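Local structure of ubiquitin (Sulfolobus solfataricus, 4WWM) at residues P2-L10 with L68-P78. The protein is a ubiquitin-related modifier of the Urm1 family that probably becomes conjugated to other proteins and may link them to the proteasome pathway. Residues are numbered along the deposited sequence; the frame is centred on the assembly and turned at random.
With SO4 (sulfate ion), chain C.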
loop_
_atom_site.group_PDB
_atom_site.type_symbol
_atom_site.label_atom_id
_atom_site.label_comp_id
_atom_site.label_asym_id
_atom_site.label_seq_id
_atom_site.Cartn_x
_atom_site.Cartn_y
_atom_site.Cartn_z
ATOM N N PRO A 2 10.174 -4.140 1.514
ATOM C CA PRO A 2 9.282 -4.521 0.414
ATOM C C PRO A 2 9.125 -3.445 -0.656
ATOM O O PRO A 2 9.406 -2.266 -0.432
ATOM C CB PRO A 2 7.941 -4.784 1.116
ATOM C CG PRO A 2 8.094 -4.269 2.507
ATOM C CD PRO A 2 9.546 -4.356 2.825
ATOM N N LYS A 3 8.673 -3.883 -1.824
ATOM C CA LYS A 3 8.457 -3.010 -2.966
ATOM C C LYS A 3 6.977 -2.664 -3.072
ATOM O O LYS A 3 6.125 -3.555 -3.051
ATOM C CB LYS A 3 8.945 -3.688 -4.247
ATOM C CG LYS A 3 8.865 -2.828 -5.498
ATOM C CD LYS A 3 9.364 -3.595 -6.714
ATOM C CE LYS A 3 9.267 -2.774 -7.984
ATOM N NZ LYS A 3 9.722 -3.556 -9.166
ATOM N N VAL A 4 6.682 -1.368 -3.168
ATOM C CA VAL A 4 5.317 -0.886 -3.347
ATOM C C VAL A 4 5.110 -0.417 -4.783
ATOM O O VAL A 4 5.888 0.392 -5.294
ATOM C CB VAL A 4 4.994 0.271 -2.381
ATOM C CG1 VAL A 4 3.577 0.797 -2.608
ATOM C CG2 VAL A 4 5.156 -0.181 -0.943
ATOM N N ILE A 5 4.071 -0.939 -5.426
ATOM C CA ILE A 5 3.705 -0.531 -6.777
ATOM C C ILE A 5 2.324 0.119 -6.775
ATOM O O ILE A 5 1.352 -0.473 -6.306
ATOM C CB ILE A 5 3.709 -1.726 -7.751
ATOM C CG1 ILE A 5 5.090 -2.394 -7.761
ATOM C CG2 ILE A 5 3.323 -1.265 -9.154
ATOM C CD1 ILE A 5 5.205 -3.602 -8.692
ATOM N N LEU A 6 2.242 1.336 -7.306
ATOM C CA LEU A 6 0.972 2.046 -7.411
ATOM C C LEU A 6 0.346 1.785 -8.772
ATOM O O LEU A 6 1.053 1.655 -9.772
ATOM C CB LEU A 6 1.170 3.550 -7.194
ATOM C CG LEU A 6 1.773 3.973 -5.852
ATOM C CD1 LEU A 6 1.957 5.477 -5.814
ATOM C CD2 LEU A 6 0.913 3.529 -4.688
ATOM N N LYS A 7 -0.982 1.701 -8.800
ATOM C CA LYS A 7 -1.724 1.472 -10.037
ATOM C C LYS A 7 -2.776 2.556 -10.250
ATOM O O LYS A 7 -3.214 3.210 -9.301
ATOM C CB LYS A 7 -2.402 0.100 -10.017
ATOM C CG LYS A 7 -1.446 -1.083 -10.015
ATOM C CD LYS A 7 -0.760 -1.250 -11.358
ATOM C CE LYS A 7 0.303 -2.333 -11.305
ATOM N NZ LYS A 7 1.145 -2.344 -12.533
ATOM N N GLY A 8 -3.181 2.734 -11.504
ATOM C CA GLY A 8 -4.251 3.652 -11.839
ATOM C C GLY A 8 -3.940 5.093 -11.474
ATOM O O GLY A 8 -2.785 5.518 -11.544
ATOM N N PRO A 9 -4.976 5.859 -11.090
ATOM C CA PRO A 9 -4.812 7.279 -10.753
ATOM C C PRO A 9 -3.845 7.544 -9.602
ATOM O O PRO A 9 -3.342 8.662 -9.493
ATOM C CB PRO A 9 -6.230 7.710 -10.365
ATOM C CG PRO A 9 -7.117 6.783 -11.100
ATOM C CD PRO A 9 -6.397 5.470 -11.124
ATOM N N LEU A 10 -3.598 6.546 -8.758
ATOM C CA LEU A 10 -2.709 6.731 -7.613
ATOM C C LEU A 10 -1.311 7.133 -8.070
ATOM O O LEU A 10 -0.604 7.853 -7.367
ATOM C CB LEU A 10 -2.630 5.458 -6.767
ATOM C CG LEU A 10 -3.885 5.030 -6.002
ATOM C CD1 LEU A 10 -3.586 3.789 -5.171
ATOM C CD2 LEU A 10 -4.419 6.149 -5.116
ATOM N N LEU A 68 6.130 -8.923 6.802
ATOM C CA LEU A 68 6.458 -8.825 5.392
ATOM C C LEU A 68 7.925 -9.191 5.201
ATOM O O LEU A 68 8.764 -8.887 6.050
ATOM C CB LEU A 68 6.181 -7.418 4.861
ATOM C CG LEU A 68 4.735 -6.928 4.940
ATOM C CD1 LEU A 68 4.675 -5.436 4.689
ATOM C CD2 LEU A 68 3.871 -7.671 3.939
ATOM N N ASN A 69 8.226 -9.859 4.095
ATOM C CA ASN A 69 9.604 -10.160 3.743
ATOM C C ASN A 69 10.128 -9.094 2.790
ATOM O O ASN A 69 9.364 -8.517 2.018
ATOM C CB ASN A 69 9.706 -11.552 3.129
ATOM C CG ASN A 69 9.263 -12.641 4.091
ATOM O OD1 ASN A 69 9.397 -12.500 5.310
ATOM N ND2 ASN A 69 8.728 -13.728 3.551
ATOM N N ASP A 70 11.427 -8.829 2.865
ATOM C CA ASP A 70 12.048 -7.735 2.121
ATOM C C ASP A 70 11.753 -7.769 0.623
ATOM O O ASP A 70 11.736 -6.724 -0.030
ATOM C CB ASP A 70 13.565 -7.755 2.336
ATOM C CG ASP A 70 13.976 -7.162 3.672
ATOM O OD1 ASP A 70 13.091 -6.912 4.520
ATOM O OD2 ASP A 70 15.191 -6.952 3.876
ATOM N N ASN A 71 11.521 -8.962 0.084
ATOM C CA ASN A 71 11.302 -9.123 -1.350
ATOM C C ASN A 71 9.821 -9.188 -1.738
ATOM O O ASN A 71 9.490 -9.502 -2.879
ATOM C CB ASN A 71 12.020 -10.378 -1.849
ATOM C CG ASN A 71 13.532 -10.278 -1.716
ATOM O OD1 ASN A 71 14.084 -9.189 -1.546
ATOM N ND2 ASN A 71 14.209 -11.417 -1.801
ATOM N N ASP A 72 8.930 -8.891 -0.796
ATOM C CA ASP A 72 7.499 -8.877 -1.095
ATOM C C ASP A 72 7.140 -7.711 -2.009
ATOM O O ASP A 72 7.732 -6.637 -1.923
ATOM C CB ASP A 72 6.669 -8.793 0.189
ATOM C CG ASP A 72 6.605 -10.112 0.941
ATOM O OD1 ASP A 72 6.866 -11.173 0.334
ATOM O OD2 ASP A 72 6.276 -10.082 2.147
ATOM N N ILE A 73 6.161 -7.940 -2.877
ATOM C CA ILE A 73 5.664 -6.911 -3.778
ATOM C C ILE A 73 4.254 -6.510 -3.368
ATOM O O ILE A 73 3.334 -7.329 -3.386
ATOM C CB ILE A 73 5.665 -7.390 -5.240
ATOM C CG1 ILE A 73 7.087 -7.775 -5.665
ATOM C CG2 ILE A 73 5.106 -6.300 -6.153
ATOM C CD1 ILE A 73 7.175 -8.411 -7.038
ATOM N N ILE A 74 4.104 -5.243 -2.996
ATOM C CA ILE A 74 2.827 -4.703 -2.550
ATOM C C ILE A 74 2.218 -3.816 -3.631
ATOM O O ILE A 74 2.768 -2.771 -3.958
ATOM C CB ILE A 74 2.992 -3.885 -1.254
ATOM C CG1 ILE A 74 3.600 -4.760 -0.153
ATOM C CG2 ILE A 74 1.648 -3.320 -0.810
ATOM C CD1 ILE A 74 4.042 -3.989 1.074
ATOM N N GLU A 75 1.078 -4.230 -4.176
ATOM C CA GLU A 75 0.392 -3.441 -5.197
ATOM C C GLU A 75 -0.801 -2.729 -4.584
ATOM O O GLU A 75 -1.653 -3.365 -3.967
ATOM C CB GLU A 75 -0.072 -4.323 -6.358
ATOM C CG GLU A 75 1.049 -5.006 -7.116
ATOM C CD GLU A 75 0.527 -5.926 -8.199
ATOM O OE1 GLU A 75 -0.211 -5.443 -9.082
ATOM O OE2 GLU A 75 0.846 -7.132 -8.161
ATOM N N ILE A 76 -0.856 -1.411 -4.753
ATOM C CA ILE A 76 -1.983 -0.623 -4.270
ATOM C C ILE A 76 -2.822 -0.207 -5.473
ATOM O O ILE A 76 -2.363 0.538 -6.342
ATOM C CB ILE A 76 -1.522 0.605 -3.466
ATOM C CG1 ILE A 76 -0.538 0.172 -2.374
ATOM C CG2 ILE A 76 -2.723 1.305 -2.840
ATOM C CD1 ILE A 76 0.078 1.315 -1.609
ATOM N N ILE A 77 -4.053 -0.709 -5.512
ATOM C CA ILE A 77 -4.905 -0.618 -6.690
ATOM C C ILE A 77 -6.228 0.078 -6.380
ATOM O O ILE A 77 -6.998 -0.398 -5.542
ATOM C CB ILE A 77 -5.214 -2.019 -7.256
ATOM C CG1 ILE A 77 -3.914 -2.788 -7.506
ATOM C CG2 ILE A 77 -6.035 -1.909 -8.539
ATOM C CD1 ILE A 77 -4.114 -4.245 -7.867
ATOM N N PRO A 78 -6.508 1.203 -7.060
ATOM C CA PRO A 78 -7.826 1.819 -6.883
ATOM C C PRO A 78 -8.891 1.169 -7.771
ATOM O O PRO A 78 -8.581 0.765 -8.892
ATOM C CB PRO A 78 -7.584 3.272 -7.285
ATOM C CG PRO A 78 -6.509 3.191 -8.304
ATOM C CD PRO A 78 -5.631 2.028 -7.912
HETATM S S SO4 C . 13.836 -2.961 -9.150
HETATM O O1 SO4 C . 13.869 -4.418 -9.074
HETATM O O2 SO4 C . 12.486 -2.493 -8.851
HETATM O O3 SO4 C . 14.213 -2.536 -10.495
HETATM O O4 SO4 C . 14.775 -2.400 -8.183
#
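Ile76 packs against three side chains of segment 2-10 on the helix-facing side of the sheet. Its CD1 reaches Val4 CG1 at 3.7 Å and also touches Leu6 CD2, alongside it. With CG2 anti to the backbone N, that branch diverges from CD1, toward segment 2-10's C-terminal end, and meets Leu10 CD1 at 3.5 Å, the side chains crossing at about a right angle. Leu30 of helix 26-33 packs on Ile76, while Val29 covers Val4 and Ile74.

Strands 3-6 and 73-78 run parallel and are joined by backbone hydrogen bonds: Lys3 and Ile5 each use both N and O, and Ile74 N to Lys3 O measures 2.6 Å. The last, Lys7 N to Ile76 O, is more bent (140° at the hydrogen).

The opposite face, with Lys3, Ile5, Ile73 and Glu75, is partly open to solvent and more polar. Ile5 CD1 touches Ile73 CG2 at 3.7 Å, but Lys7 NZ stays 4.8 Å from Glu75 OE1. Extended Lys3 salt-bridges Glu18 and hydrogen-bonds, NZ to O2 (3.0 Å), a sulfate probably from the crystallisation liquor.

Such parallel pairing of the first strand with the last, mid-sheet above helix 26-33, is the hallmark of the ubiquitin-like beta-grasp fold.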